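Glycosyl hydrolase family 10 (Prevotella bryantii, PDB 4MGQ) is probably an endo-xylanase that cleaves internal beta-1,4-xylosidic linkages in xylan, the piece studied being a calcium-binding carbohydrate-binding module, here without bound sugar. Local coordinates at residues A[55-58]-A[59-63]. Residues are numbered along the deposited sequence; the frame is centred on the assembly and turned at random.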
ATOM      1  N   VAL A  55      -1.147  -0.343   8.577  1.00  8.24           N
ATOM      2  CA  VAL A  55      -2.384  -0.848   8.006  1.00  7.66           C
ATOM      3  C   VAL A  55      -3.399  -1.109   9.116  1.00  8.56           C
ATOM      4  O   VAL A  55      -3.023  -1.403  10.255  1.00  9.51           O
ATOM      5  CB  VAL A  55      -2.131  -2.139   7.193  1.00  8.31           C
ATOM      6  CG1 VAL A  55      -1.633  -3.266   8.104  1.00 10.72           C
ATOM      7  CG2 VAL A  55      -3.388  -2.547   6.426  1.00  7.92           C
ATOM      8  N   LYS A  56      -4.673  -0.991   8.771  1.00 10.01           N
ATOM      9  CA  LYS A  56      -5.784  -1.273   9.671  1.00  9.78           C
ATOM     10  C   LYS A  56      -6.894  -1.877   8.814  1.00  9.48           C
ATOM     11  O   LYS A  56      -7.132  -1.425   7.698  1.00  9.66           O
ATOM     12  CB  LYS A  56      -6.230   0.019  10.382  1.00 12.18           C
ATOM     13  CG  LYS A  56      -7.511  -0.064  11.215  1.00 13.31           C
ATOM     14  CD  LYS A  56      -7.965   1.348  11.612  1.00 13.24           C
ATOM     15  CE  LYS A  56      -9.364   1.346  12.219  1.00 16.83           C
ATOM     16  NZ  LYS A  56      -9.365   0.716  13.577  1.00 17.89           N
ATOM     17  N   THR A  57      -7.549  -2.921   9.308  1.00  9.72           N
ATOM     18  CA  THR A  57      -8.677  -3.501   8.581  1.00  9.93           C
ATOM     19  C   THR A  57      -9.835  -3.714   9.542  1.00 11.97           C
ATOM     20  O   THR A  57      -9.627  -3.702  10.748  1.00 11.98           O
ATOM     21  CB  THR A  57      -8.326  -4.840   7.908  1.00 10.18           C
ATOM     22  OG1 THR A  57      -7.578  -5.657   8.816  1.00 12.04           O
ATOM     23  CG2 THR A  57      -7.508  -4.617   6.621  1.00  9.48           C
ATOM     24  N   SER A  58     -11.042  -3.898   9.014  1.00 11.32           N
ATOM     25  CA  SER A  58     -12.207  -4.093   9.881  1.00 11.61           C
ATOM     26  C   SER A  58     -12.279  -5.542  10.359  1.00 16.45           C
ATOM     27  O   SER A  58     -13.056  -5.871  11.253  1.00 15.95           O
ATOM     28  CB  SER A  58     -13.490  -3.681   9.173  1.00 12.33           C
ATOM     29  OG  SER A  58     -13.618  -4.329   7.920  1.00 11.73           O
ATOM     30  N   ALA A  59     -11.455  -6.401   9.769  1.00 15.00           N
ATOM     31  CA  ALA A  59     -11.232  -7.740  10.311  1.00 20.18           C
ATOM     32  C   ALA A  59      -9.802  -8.185  10.076  1.00 20.00           C
ATOM     33  O   ALA A  59      -9.204  -7.827   9.060  1.00 20.06           O
ATOM     34  CB  ALA A  59     -12.186  -8.724   9.698  1.00 22.51           C
ATOM     35  N   ALA A  60      -9.265  -8.961  11.014  1.00 18.17           N
ATOM     36  CA  ALA A  60      -7.927  -9.515  10.888  1.00 17.67           C
ATOM     37  C   ALA A  60      -7.837 -10.314   9.596  1.00 19.68           C
ATOM     38  O   ALA A  60      -8.746 -11.070   9.259  1.00 18.64           O
ATOM     39  CB  ALA A  60      -7.587 -10.380  12.085  1.00 23.20           C
ATOM     40  N   CYS A  61      -6.750 -10.126   8.859  1.00 15.47           N
ATOM     41  CA  CYS A  61      -6.589 -10.816   7.586  1.00 13.87           C
ATOM     42  C   CYS A  61      -5.133 -10.846   7.151  1.00 15.02           C
ATOM     43  O   CYS A  61      -4.277 -10.170   7.734  1.00 11.79           O
ATOM     44  CB  CYS A  61      -7.430 -10.140   6.501  1.00 11.72           C
ATOM     45  SG  CYS A  61      -6.915  -8.412   6.181  1.00 14.36           S
ATOM     46  N   ASP A  62      -4.874 -11.660   6.133  1.00 14.17           N
ATOM     47  CA  ASP A  62      -3.651 -11.598   5.339  1.00 14.87           C
ATOM     48  C   ASP A  62      -3.877 -10.641   4.180  1.00 12.48           C
ATOM     49  O   ASP A  62      -4.917 -10.689   3.523  1.00 11.30           O
ATOM     50  CB  ASP A  62      -3.270 -12.973   4.777  1.00 14.37           C
ATOM     51  CG  ASP A  62      -2.756 -13.926   5.832  1.00 24.17           C
ATOM     52  OD1 ASP A  62      -2.547 -13.505   6.986  1.00 21.59           O
ATOM     53  OD2 ASP A  62      -2.534 -15.105   5.488  1.00 26.07           O
ATOM     54  N   VAL A  63      -2.914  -9.766   3.922  1.00  8.61           N
ATOM     55  CA  VAL A  63      -3.006  -8.919   2.745  1.00  7.59           C
ATOM     56  C   VAL A  63      -1.948  -9.385   1.753  1.00  9.89           C
ATOM     57  O   VAL A  63      -0.741  -9.290   2.005  1.00  9.21           O
ATOM     58  CB  VAL A  63      -2.816  -7.421   3.070  1.00  7.57           C
ATOM     59  CG1 VAL A  63      -2.899  -6.608   1.789  1.00  8.22           C
ATOM     60  CG2 VAL A  63      -3.892  -6.953   4.061  1.00  9.39           C
TER
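Strand 48-57 ends at Thr57, and the backbone turns through Ser58, Ala59 and Ala60 before strand 61-69 starts at Cys61. Thr57 and Ala59 meet inside this bend. Thr57 OG1 donates a hydrogen bond to Ala59 O at 2.7 Å. The hydroxyl sits above the carbonyl plane, 53° out of it, and the C=O...OG1 angle is 127°. A chi1 of 44° sets OG1 between the backbone N and the carbonyl carbon, on the side where the chain folds back. The methyl CG2 is anti to the carbonyl carbon. It lies against the sulfur of the next strand, with Thr57 CG2 3.9 Å from Cys61 SG. Thr57 OG1 is just as far from that sulfur, so both branches of the threonine border the thiol. The same hydroxyl is also hydrogen-bonded to Ser82 OG. This bond ties the bend to strand 80-82. Ser58 OG turns to another neighbour, the backbone N of Asp112. On the outer side of the bend, Ala59 CB and Ala60 CB point away from residues 55-58. The bend lies away from the calcium site. The two strands belong to different antiparallel five-stranded sheets. The bend is therefore a short connection between the sheets of a beta-sandwich, the jelly-roll fold expected for a module of the CBM4/9 family.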